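Local structure of tudor domain-containing protein 1 (Homo sapiens, 5M9N) at residues S79-P83 against L128-P133; C90-S94 against L114-V118; L64-S69 against Q98-A102; E36-V40 against C52-Q56. The protein probably represses transposable elements in the germline through the piRNA pathway, its extended Tudor domain binding a symmetrically dimethylated arginine peptide of E2F in this structure. One frame throughout, in Å; residues are numbered along the deposited sequence.

Contact 1 of 4, residues S79-P83 against L128-P133; sequences SDFYP and LMRLCP. With EDO (1,2-ethanediol), chain D.
One margin of the Tudor barrel is closed here, where the loop leading from helix 58-73 to strand 88-92 folds over the last barrel strand. Residues 79-83 have no regular structure; 128-130 make a 3-10 turn, with Leu131 N bonded to Leu128 O at 3.1 Å, before strand 131-132. Phe81 CA is 7.2 Å from Leu128 CA and Ser79 CA 7.1 Å from Met129 CA. No hydrogen bond joins the segments. Phe81, chi1 t, points its CB at the strand: Pro133 CD stands 3.7 Å from its ring centroid, 6° off the normal, a CH-pi contact, and Phe81 CD2 lies 4.1 Å from Leu131 CB. Pro83 CG meets Leu131 CD1 at 4.2 Å. An ethanediol, probably from the crystallisation liquor, sits between the Phe81 backbone and Leu128 and Met129, its O1 3.0 Å from Phe81 N in a weak hydrogen bond. Cys132 faces away and is disulfide-bonded to Cys72 of the helix, so loop and disulfide flank the short closing strand of this five-stranded Tudor barrel.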
loop_
_atom_site.group_PDB
_atom_site.type_symbol
_atom_site.label_atom_id
_atom_site.label_comp_id
_atom_site.label_asym_id
_atom_site.label_seq_id
_atom_site.Cartn_x
_atom_site.Cartn_y
_atom_site.Cartn_z
ATOM N N SER A 79 6.786 -22.757 -14.171
ATOM C CA SER A 79 8.231 -22.472 -14.179
ATOM C C SER A 79 8.815 -21.556 -15.279
ATOM O O SER A 79 8.166 -21.241 -16.276
ATOM C CB SER A 79 9.030 -23.810 -14.122
ATOM O OG SER A 79 8.520 -24.708 -13.135
ATOM N N ASP A 80 10.067 -21.146 -15.057
ATOM C CA ASP A 80 10.806 -20.232 -15.940
ATOM C C ASP A 80 10.221 -18.795 -15.952
ATOM O O ASP A 80 10.573 -18.004 -16.828
ATOM C CB ASP A 80 10.946 -20.815 -17.374
ATOM C CG ASP A 80 12.334 -20.529 -18.019
ATOM O OD1 ASP A 80 12.909 -19.423 -17.814
ATOM O OD2 ASP A 80 12.850 -21.425 -18.742
ATOM N N PHE A 81 9.365 -18.439 -14.979
ATOM C CA PHE A 81 8.941 -17.030 -14.814
ATOM C C PHE A 81 9.939 -16.296 -13.910
ATOM O O PHE A 81 10.133 -16.623 -12.743
ATOM C CB PHE A 81 7.488 -16.891 -14.338
ATOM C CG PHE A 81 7.019 -15.458 -14.257
ATOM C CD1 PHE A 81 7.142 -14.597 -15.362
ATOM C CD2 PHE A 81 6.492 -14.942 -13.059
ATOM C CE1 PHE A 81 6.724 -13.254 -15.284
ATOM C CE2 PHE A 81 6.080 -13.609 -12.989
ATOM C CZ PHE A 81 6.187 -12.772 -14.098
ATOM N N TYR A 82 10.612 -15.333 -14.515
ATOM C CA TYR A 82 11.610 -14.549 -13.889
ATOM C C TYR A 82 11.301 -13.129 -14.279
ATOM O O TYR A 82 11.872 -12.605 -15.248
ATOM C CB TYR A 82 13.030 -14.951 -14.362
ATOM C CG TYR A 82 13.484 -16.278 -13.830
ATOM C CD1 TYR A 82 14.143 -16.379 -12.607
ATOM C CD2 TYR A 82 13.280 -17.444 -14.567
ATOM C CE1 TYR A 82 14.547 -17.621 -12.118
ATOM C CE2 TYR A 82 13.690 -18.690 -14.096
ATOM C CZ TYR A 82 14.316 -18.776 -12.872
ATOM O OH TYR A 82 14.719 -20.018 -12.422
ATOM N N PRO A 83 10.436 -12.455 -13.483
ATOM C CA PRO A 83 10.188 -11.039 -13.721
ATOM C C PRO A 83 11.406 -10.163 -13.462
ATOM O O PRO A 83 12.289 -10.544 -12.671
ATOM C CB PRO A 83 9.050 -10.734 -12.744
ATOM C CG PRO A 83 9.228 -11.701 -11.631
ATOM C CD PRO A 83 9.663 -12.961 -12.341
ATOM N N LEU A 128 9.670 -18.016 -6.269
ATOM C CA LEU A 128 9.177 -17.829 -7.652
ATOM C C LEU A 128 7.934 -18.656 -8.022
ATOM O O LEU A 128 7.147 -18.247 -8.891
ATOM C CB LEU A 128 10.298 -18.081 -8.681
ATOM C CG LEU A 128 11.500 -17.142 -8.691
ATOM C CD1 LEU A 128 12.507 -17.602 -9.735
ATOM C CD2 LEU A 128 11.121 -15.749 -9.045
ATOM N N MET A 129 7.731 -19.777 -7.330
ATOM C CA MET A 129 6.556 -20.587 -7.546
ATOM C C MET A 129 5.276 -19.799 -7.142
ATOM O O MET A 129 4.215 -20.130 -7.618
ATOM C CB MET A 129 6.634 -21.891 -6.758
ATOM C CG MET A 129 7.879 -22.742 -6.979
ATOM S SD MET A 129 7.683 -23.631 -8.525
ATOM C CE MET A 129 9.345 -24.330 -8.738
ATOM N N ARG A 130 5.398 -18.740 -6.324
ATOM C CA ARG A 130 4.225 -17.958 -5.852
ATOM C C ARG A 130 4.063 -16.698 -6.697
ATOM O O ARG A 130 3.214 -15.857 -6.390
ATOM C CB ARG A 130 4.301 -17.711 -4.306
ATOM C CG ARG A 130 4.081 -19.032 -3.560
ATOM C CD ARG A 130 4.320 -19.108 -2.051
ATOM N NE ARG A 130 3.203 -18.528 -1.428
ATOM C CZ ARG A 130 2.306 -19.078 -0.621
ATOM N NH1 ARG A 130 2.367 -20.306 -0.112
ATOM N NH2 ARG A 130 1.330 -18.311 -0.305
ATOM N N LEU A 131 4.827 -16.567 -7.795
ATOM C CA LEU A 131 4.595 -15.452 -8.733
ATOM C C LEU A 131 4.041 -16.002 -10.048
ATOM O O LEU A 131 4.395 -17.097 -10.388
ATOM C CB LEU A 131 5.831 -14.629 -8.982
ATOM C CG LEU A 131 6.671 -14.261 -7.748
ATOM C CD1 LEU A 131 8.035 -13.689 -8.178
ATOM C CD2 LEU A 131 5.918 -13.300 -6.876
ATOM N N CYS A 132 3.228 -15.197 -10.752
ATOM C CA CYS A 132 2.391 -15.500 -11.953
ATOM C C CYS A 132 2.689 -14.201 -12.772
ATOM O O CYS A 132 2.726 -13.097 -12.186
ATOM C CB CYS A 132 0.812 -15.750 -11.430
ATOM S SG CYS A 132 -0.870 -15.246 -12.123
ATOM N N PRO A 133 2.894 -14.261 -14.107
ATOM C CA PRO A 133 2.784 -12.957 -14.826
ATOM C C PRO A 133 1.356 -12.370 -14.839
ATOM O O PRO A 133 0.408 -13.093 -14.554
ATOM C CB PRO A 133 3.217 -13.281 -16.243
ATOM C CG PRO A 133 3.037 -14.757 -16.372
ATOM C CD PRO A 133 3.193 -15.382 -15.032
HETATM C C1 EDO D . 11.067 -20.287 -11.694
HETATM O O1 EDO D . 9.876 -20.057 -12.450
HETATM C C2 EDO D . 11.117 -21.725 -11.208
HETATM O O2 EDO D . 9.853 -22.071 -10.639
#

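Contact 2 of 4, residues C90-S94 against L114-V118; sequences CAQFS and LVGYV
Strands 90-92 and 114-117 cross almost at right angles, 100° between their N-to-C directions, with axes 8.8 Å apart at closest approach and Ala91 CA 7.8 Å from Val115 CA. At that separation no backbone bonds can form, and side chains fill the gap. Tyr117, chi1 m (-68°) and chi2 -74°, reaches across so that its CE1 is 4.0 Å from Ala91 CB and its OH 3.3 Å from Phe93 CA. Val115, chi1 m, supplies CG2 at 4.2 Å from Ala91 CB. Both strands belong to the strongly curved Tudor barrel, and the rings at their ends belong to its aromatic cage: Phe93 and Tyr117 each pack on a modified side chain of the bound E2F peptide. Phe93, just past the strand, has a polyproline-II-like backbone (-59/135), with chi1 t and chi2 35°. Its ring meets that of Tyr117 obliquely, centroids 5.3 Å apart and planes at 67°, with Phe93 CD1 3.9 Å from Tyr117 CE2. Glu124 hydrogen-bonds both the Tyr117 hydroxyl and Ser94 OG.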
loop_
_atom_site.group_PDB
_atom_site.type_symbol
_atom_site.label_atom_id
_atom_site.label_comp_id
_atom_site.label_asym_id
_atom_site.label_seq_id
_atom_site.Cartn_x
_atom_site.Cartn_y
_atom_site.Cartn_z
ATOM N N CYS A 90 1.600 -11.005 -10.523
ATOM C CA CYS A 90 0.739 -11.585 -9.474
ATOM C C CYS A 90 1.626 -12.356 -8.510
ATOM O O CYS A 90 2.610 -12.998 -8.927
ATOM C CB CYS A 90 -0.343 -12.478 -10.070
ATOM S SG CYS A 90 -1.256 -11.763 -11.440
ATOM N N ALA A 91 1.350 -12.185 -7.223
ATOM C CA ALA A 91 2.006 -12.852 -6.129
ATOM C C ALA A 91 0.953 -13.479 -5.208
ATOM O O ALA A 91 -0.067 -12.816 -4.882
ATOM C CB ALA A 91 2.812 -11.858 -5.365
ATOM N N GLN A 92 1.199 -14.728 -4.781
ATOM C CA GLN A 92 0.290 -15.419 -3.867
ATOM C C GLN A 92 0.740 -15.212 -2.417
ATOM O O GLN A 92 1.799 -15.701 -1.989
ATOM C CB GLN A 92 0.316 -16.903 -4.250
ATOM C CG GLN A 92 -0.760 -17.744 -3.684
ATOM C CD GLN A 92 -0.688 -19.164 -4.192
ATOM O OE1 GLN A 92 0.299 -19.598 -4.826
ATOM N NE2 GLN A 92 -1.672 -19.902 -3.875
ATOM N N PHE A 93 -0.026 -14.428 -1.690
ATOM C CA PHE A 93 0.281 -14.002 -0.328
ATOM C C PHE A 93 0.429 -15.192 0.586
ATOM O O PHE A 93 -0.342 -16.128 0.494
ATOM C CB PHE A 93 -0.861 -13.043 0.135
ATOM C CG PHE A 93 -0.675 -12.416 1.498
ATOM C CD1 PHE A 93 0.584 -12.049 1.978
ATOM C CD2 PHE A 93 -1.793 -12.093 2.254
ATOM C CE1 PHE A 93 0.730 -11.441 3.211
ATOM C CE2 PHE A 93 -1.660 -11.495 3.488
ATOM C CZ PHE A 93 -0.411 -11.155 3.967
ATOM N N SER A 94 1.466 -15.196 1.431
ATOM C CA SER A 94 1.728 -16.374 2.228
ATOM C C SER A 94 0.603 -16.681 3.233
ATOM O O SER A 94 0.375 -17.839 3.526
ATOM C CB SER A 94 3.017 -16.269 3.013
ATOM O OG SER A 94 2.963 -15.102 3.776
ATOM N N LEU A 114 11.785 -10.312 -3.305
ATOM C CA LEU A 114 11.135 -9.358 -2.386
ATOM C C LEU A 114 10.046 -8.663 -3.190
ATOM O O LEU A 114 10.341 -8.137 -4.252
ATOM C CB LEU A 114 12.146 -8.378 -1.863
ATOM C CG LEU A 114 11.593 -7.292 -0.969
ATOM C CD1 LEU A 114 11.059 -7.883 0.318
ATOM C CD2 LEU A 114 12.672 -6.271 -0.697
ATOM N N VAL A 115 8.776 -8.785 -2.760
ATOM C CA VAL A 115 7.698 -8.151 -3.500
ATOM C C VAL A 115 6.888 -7.186 -2.590
ATOM O O VAL A 115 6.788 -7.448 -1.412
ATOM C CB VAL A 115 6.711 -9.147 -4.162
ATOM C CG1 VAL A 115 7.431 -10.089 -5.164
ATOM C CG2 VAL A 115 5.879 -9.941 -3.136
ATOM N N GLY A 116 6.417 -6.088 -3.156
ATOM C CA GLY A 116 5.490 -5.150 -2.463
ATOM C C GLY A 116 4.078 -5.280 -2.985
ATOM O O GLY A 116 3.861 -5.308 -4.212
ATOM N N TYR A 117 3.117 -5.439 -2.078
ATOM C CA TYR A 117 1.718 -5.592 -2.489
ATOM C C TYR A 117 1.155 -4.237 -2.775
ATOM O O TYR A 117 0.940 -3.420 -1.845
ATOM C CB TYR A 117 0.919 -6.323 -1.436
ATOM C CG TYR A 117 1.340 -7.772 -1.311
ATOM C CD1 TYR A 117 0.995 -8.697 -2.273
ATOM C CD2 TYR A 117 2.178 -8.194 -0.280
ATOM C CE1 TYR A 117 1.388 -10.012 -2.175
ATOM C CE2 TYR A 117 2.575 -9.499 -0.189
ATOM C CZ TYR A 117 2.214 -10.416 -1.164
ATOM O OH TYR A 117 2.595 -11.751 -1.041
ATOM N N VAL A 118 0.961 -3.953 -4.054
ATOM C CA VAL A 118 0.736 -2.567 -4.459
ATOM C C VAL A 118 -0.676 -2.021 -4.075
ATOM O O VAL A 118 -0.964 -0.832 -4.121
ATOM C CB VAL A 118 0.903 -2.370 -5.951
ATOM C CG1 VAL A 118 2.350 -2.543 -6.329
ATOM C CG2 VAL A 118 -0.025 -3.262 -6.772
#

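Contact 3 of 4, residues L64-S69 against Q98-A102; sequences LQASLS and QWYRA
Leu64, in the t,p rotamer, lays its methyl CD2 over one face of the Arg101 guanidinium, 3.4 Å from Arg101 NE. One turn on, Leu68 CD1 lies 3.7 Å from Arg101 CG and 3.7 Å from Trp99 O, while Leu68 CB is 4.2 Å from Trp99 CB. The helix, its turn held by Leu68 N to Leu64 O at 2.8 Å, crosses strand 99-102 at 102° with axes 7.6 Å apart; Gln65 CA is 6.5 Å from Tyr100 CA, and Ser69 CA 5.8 Å from Trp99 CA. Water 1 sits in the seam, 2.8 Å from Gln65 O and 2.9 Å from Trp99 O, placed to donate to either. This long helix joins the two lobes of an extended Tudor domain, and here it rests on the Tudor barrel beside the cage, where Tyr100 packs on a modified peptide side chain. Arg101, chi1 m and chi2 t, salt-bridges Asp119; its charge thus answered, it offers the leucines a flat face and an aliphatic stem.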
loop_
_atom_site.group_PDB
_atom_site.type_symbol
_atom_site.label_atom_id
_atom_site.label_comp_id
_atom_site.label_asym_id
_atom_site.label_seq_id
_atom_site.Cartn_x
_atom_site.Cartn_y
_atom_site.Cartn_z
ATOM N N LEU A 64 -11.330 -7.320 -7.881
ATOM C CA LEU A 64 -9.995 -7.544 -8.487
ATOM C C LEU A 64 -9.441 -8.870 -8.051
ATOM O O LEU A 64 -8.989 -9.666 -8.854
ATOM C CB LEU A 64 -9.054 -6.422 -8.075
ATOM C CG LEU A 64 -7.604 -6.519 -8.525
ATOM C CD1 LEU A 64 -7.509 -6.620 -10.036
ATOM C CD2 LEU A 64 -6.867 -5.301 -8.021
ATOM N N GLN A 65 -9.449 -9.087 -6.756
ATOM C CA GLN A 65 -9.001 -10.328 -6.159
ATOM C C GLN A 65 -9.728 -11.557 -6.694
ATOM O O GLN A 65 -9.111 -12.589 -6.876
ATOM C CB GLN A 65 -9.154 -10.266 -4.638
ATOM C CG GLN A 65 -8.357 -9.112 -3.986
ATOM C CD GLN A 65 -6.865 -9.316 -4.156
ATOM O OE1 GLN A 65 -6.366 -10.357 -3.741
ATOM N NE2 GLN A 65 -6.160 -8.359 -4.793
ATOM N N ALA A 66 -11.033 -11.448 -6.973
ATOM C CA ALA A 66 -11.738 -12.559 -7.621
ATOM C C ALA A 66 -11.221 -12.778 -9.043
ATOM O O ALA A 66 -11.037 -13.922 -9.469
ATOM C CB ALA A 66 -13.240 -12.287 -7.645
ATOM N N SER A 67 -11.008 -11.686 -9.779
ATOM C CA SER A 67 -10.504 -11.806 -11.139
ATOM C C SER A 67 -9.106 -12.381 -11.173
ATOM O O SER A 67 -8.751 -13.179 -12.059
ATOM C CB SER A 67 -10.474 -10.463 -11.811
ATOM O OG SER A 67 -11.745 -9.928 -11.859
ATOM N N LEU A 68 -8.306 -11.975 -10.203
ATOM C CA LEU A 68 -6.902 -12.435 -10.129
ATOM C C LEU A 68 -6.838 -13.960 -9.875
ATOM O O LEU A 68 -6.011 -14.653 -10.422
ATOM C CB LEU A 68 -6.158 -11.665 -9.037
ATOM C CG LEU A 68 -5.526 -10.342 -9.463
ATOM C CD1 LEU A 68 -5.137 -9.500 -8.241
ATOM C CD2 LEU A 68 -4.300 -10.577 -10.356
ATOM N N SER A 69 -7.731 -14.426 -9.009
ATOM C CA SER A 69 -7.844 -15.822 -8.623
ATOM C C SER A 69 -8.293 -16.630 -9.819
ATOM O O SER A 69 -7.726 -17.664 -10.122
ATOM C CB SER A 69 -8.905 -15.944 -7.514
ATOM O OG SER A 69 -9.247 -17.314 -7.338
ATOM N N GLN A 98 -4.026 -16.212 -1.446
ATOM C CA GLN A 98 -4.779 -15.559 -2.465
ATOM C C GLN A 98 -3.779 -14.770 -3.269
ATOM O O GLN A 98 -2.727 -14.484 -2.770
ATOM C CB GLN A 98 -5.789 -14.642 -1.819
ATOM C CG GLN A 98 -6.746 -15.375 -0.892
ATOM C CD GLN A 98 -7.351 -16.607 -1.532
ATOM O OE1 GLN A 98 -6.983 -17.731 -1.196
ATOM N NE2 GLN A 98 -8.231 -16.414 -2.510
ATOM N N TRP A 99 -4.200 -14.387 -4.466
ATOM C CA TRP A 99 -3.407 -13.718 -5.455
ATOM C C TRP A 99 -3.640 -12.189 -5.373
ATOM O O TRP A 99 -4.771 -11.734 -5.270
ATOM C CB TRP A 99 -3.770 -14.240 -6.819
ATOM C CG TRP A 99 -3.186 -15.639 -7.031
ATOM C CD1 TRP A 99 -3.871 -16.837 -6.891
ATOM C CD2 TRP A 99 -1.861 -15.985 -7.393
ATOM N NE1 TRP A 99 -3.061 -17.878 -7.152
ATOM C CE2 TRP A 99 -1.815 -17.405 -7.468
ATOM C CE3 TRP A 99 -0.701 -15.253 -7.692
ATOM C CZ2 TRP A 99 -0.669 -18.096 -7.819
ATOM C CZ3 TRP A 99 0.459 -15.944 -8.016
ATOM C CH2 TRP A 99 0.465 -17.369 -8.098
ATOM N N TYR A 100 -2.549 -11.445 -5.410
ATOM C CA TYR A 100 -2.546 -9.987 -5.258
ATOM C C TYR A 100 -1.654 -9.390 -6.307
ATOM O O TYR A 100 -0.774 -10.090 -6.821
ATOM C CB TYR A 100 -2.082 -9.620 -3.839
ATOM C CG TYR A 100 -3.049 -10.044 -2.746
ATOM C CD1 TYR A 100 -4.092 -9.249 -2.331
ATOM C CD2 TYR A 100 -2.918 -11.274 -2.156
ATOM C CE1 TYR A 100 -5.028 -9.711 -1.359
ATOM C CE2 TYR A 100 -3.767 -11.724 -1.194
ATOM C CZ TYR A 100 -4.848 -10.942 -0.795
ATOM O OH TYR A 100 -5.602 -11.472 0.184
ATOM N N ARG A 101 -1.809 -8.096 -6.570
ATOM C CA ARG A 101 -0.878 -7.381 -7.450
ATOM C C ARG A 101 0.390 -6.983 -6.690
ATOM O O ARG A 101 0.392 -6.577 -5.515
ATOM C CB ARG A 101 -1.574 -6.218 -8.122
ATOM C CG ARG A 101 -2.805 -6.662 -8.876
ATOM C CD ARG A 101 -3.402 -5.591 -9.703
ATOM N NE ARG A 101 -3.691 -4.365 -8.952
ATOM C CZ ARG A 101 -4.338 -3.338 -9.450
ATOM N NH1 ARG A 101 -4.791 -3.335 -10.683
ATOM N NH2 ARG A 101 -4.538 -2.281 -8.714
ATOM N N ALA A 102 1.541 -7.195 -7.338
ATOM C CA ALA A 102 2.756 -7.021 -6.612
ATOM C C ALA A 102 3.872 -6.483 -7.524
ATOM O O ALA A 102 3.927 -6.836 -8.686
ATOM C CB ALA A 102 3.195 -8.308 -5.992
HETATM O O HOH W 1 -7.244 -13.128 -4.797
#

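Contact 4 of 4, residues E36-V40 against C52-Q56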
loop_
_atom_site.group_PDB
_atom_site.type_symbol
_atom_site.label_atom_id
_atom_site.label_comp_id
_atom_site.label_asym_id
_atom_site.label_seq_id
_atom_site.Cartn_x
_atom_site.Cartn_y
_atom_site.Cartn_z
ATOM N N GLU A 36 -9.942 15.377 0.357
ATOM C CA GLU A 36 -10.133 14.621 1.560
ATOM C C GLU A 36 -10.839 13.333 1.160
ATOM O O GLU A 36 -11.655 13.311 0.212
ATOM C CB GLU A 36 -10.987 15.362 2.568
ATOM C CG GLU A 36 -10.445 16.672 3.039
ATOM C CD GLU A 36 -11.347 17.292 4.105
ATOM O OE1 GLU A 36 -12.538 17.517 3.816
ATOM O OE2 GLU A 36 -10.856 17.536 5.218
ATOM N N PHE A 37 -10.537 12.238 1.831
ATOM C CA PHE A 37 -11.344 11.027 1.614
ATOM C C PHE A 37 -11.396 10.268 2.899
ATOM O O PHE A 37 -10.499 10.422 3.755
ATOM C CB PHE A 37 -10.797 10.183 0.477
ATOM C CG PHE A 37 -9.410 9.683 0.718
ATOM C CD1 PHE A 37 -9.179 8.495 1.418
ATOM C CD2 PHE A 37 -8.315 10.386 0.206
ATOM C CE1 PHE A 37 -7.894 8.018 1.590
ATOM C CE2 PHE A 37 -7.023 9.907 0.372
ATOM C CZ PHE A 37 -6.808 8.723 1.050
ATOM N N CYS A 38 -12.432 9.441 3.031
ATOM C CA CYS A 38 -12.527 8.533 4.184
ATOM C C CYS A 38 -11.696 7.338 3.789
ATOM O O CYS A 38 -11.927 6.772 2.740
ATOM C CB CYS A 38 -13.969 8.091 4.516
ATOM S SG CYS A 38 -14.895 9.477 5.225
ATOM N N GLY A 39 -10.740 6.969 4.642
ATOM C CA GLY A 39 -9.980 5.766 4.416
ATOM C C GLY A 39 -9.517 5.054 5.643
ATOM O O GLY A 39 -9.854 5.427 6.766
ATOM N N VAL A 40 -8.647 4.066 5.407
ATOM C CA VAL A 40 -8.084 3.251 6.454
ATOM C C VAL A 40 -6.574 3.282 6.302
ATOM O O VAL A 40 -6.086 3.364 5.161
ATOM C CB VAL A 40 -8.639 1.806 6.436
ATOM C CG1 VAL A 40 -10.162 1.824 6.651
ATOM C CG2 VAL A 40 -8.314 1.071 5.153
ATOM N N CYS A 52 -2.412 4.234 2.963
ATOM C CA CYS A 52 -3.852 4.353 3.250
ATOM C C CYS A 52 -4.540 3.731 2.053
ATOM O O CYS A 52 -3.982 3.669 0.952
ATOM C CB CYS A 52 -4.233 5.851 3.355
ATOM S SG CYS A 52 -3.536 6.603 4.827
ATOM N N GLN A 53 -5.749 3.239 2.284
ATOM C CA GLN A 53 -6.658 2.924 1.225
ATOM C C GLN A 53 -7.962 3.722 1.433
ATOM O O GLN A 53 -8.343 3.997 2.559
ATOM C CB GLN A 53 -7.029 1.440 1.263
ATOM C CG GLN A 53 -5.904 0.434 1.181
ATOM C CD GLN A 53 -6.355 -0.962 1.552
ATOM O OE1 GLN A 53 -7.007 -1.155 2.581
ATOM N NE2 GLN A 53 -6.051 -1.942 0.706
ATOM N N GLN A 54 -8.617 4.009 0.323
ATOM C CA GLN A 54 -9.874 4.648 0.284
ATOM C C GLN A 54 -10.895 3.629 0.724
ATOM O O GLN A 54 -10.919 2.504 0.224
ATOM C CB GLN A 54 -10.165 5.135 -1.119
ATOM C CG GLN A 54 -9.176 6.177 -1.591
ATOM C CD GLN A 54 -9.374 6.547 -3.041
ATOM O OE1 GLN A 54 -9.996 5.813 -3.802
ATOM N NE2 GLN A 54 -8.852 7.696 -3.433
ATOM N N LEU A 55 -11.746 4.001 1.652
ATOM C CA LEU A 55 -12.759 3.064 2.127
ATOM C C LEU A 55 -13.608 2.565 0.949
ATOM O O LEU A 55 -13.926 1.382 0.869
ATOM C CB LEU A 55 -13.588 3.708 3.222
ATOM C CG LEU A 55 -14.712 2.865 3.810
ATOM C CD1 LEU A 55 -14.308 1.439 4.205
ATOM C CD2 LEU A 55 -15.304 3.620 4.990
ATOM N N GLN A 56 -13.881 3.417 -0.027
ATOM C CA GLN A 56 -14.733 3.033 -1.165
ATOM C C GLN A 56 -14.125 1.944 -2.083
ATOM O O GLN A 56 -14.788 1.514 -3.027
ATOM C CB GLN A 56 -15.174 4.276 -1.986
ATOM C CG GLN A 56 -16.447 4.973 -1.496
ATOM C CD GLN A 56 -16.188 6.264 -0.733
ATOM O OE1 GLN A 56 -15.677 6.217 0.379
ATOM N NE2 GLN A 56 -16.561 7.420 -1.317
HETATM O O HOH W 2 -12.893 6.861 -0.015
#
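This is the antiparallel beta hairpin formed by strands 36-44 and 49-54, set in the mixed sheet of the staphylococcal nuclease-like lobe that accompanies the Tudor barrel in extended Tudor domains. Val40 and Gln53 form the hydrogen-bonded pair: Val40 N donates to Gln53 O at 2.9 Å, and Gln53 N returns to Val40 O at 2.9 Å. Two residues along each strand, Leu55 N donates to Cys38 O at 3.0 Å and 171°. That carbonyl also accepts from water 2, which lies 2.9 Å from Cys38 O and 2.9 Å from Gln56 OE1. Between these bonds Gly39 and Gln54 form the non-hydrogen-bonded pair, CA atoms 4.3 Å apart; a CB on Gly39 would come within 2.4 Å of Gln53 O. The backbones of Phe37 and Gly39 bond outward to strand 177-184, that of Cys52 to Ile146. Gln53 NE2 reaches the carbonyl of Asp119, tying the hairpin to the Tudor part. Over one face of the Phe37 ring, Gln54 CG stands 4.1 Å from the centroid.

In the fold
Contacts 1, 2 and 3 all sit on the five-stranded Tudor barrel, whereas contact 4 lies in the other lobe, its centre about 32 Å from that of contact 1. Contact 2 is the most buried, spanning the barrel interior through side chains; contacts 1 and 3 adjoin it, partly buried, as is contact 4. Strand 88-92 links the first three: Arg130 O and Cys132 O of contact 1 approach Gln92 N and Cys90 N of contact 2 at 2.8 and 2.9 Å, and Ala91 O approaches Tyr100 N of contact 3 at 2.9 Å, all probable hydrogen bonds. Trp99 also packs on Cys132, joining contacts 1 and 3. Contact 4 alone is bridged directly by backbone hydrogen bonds.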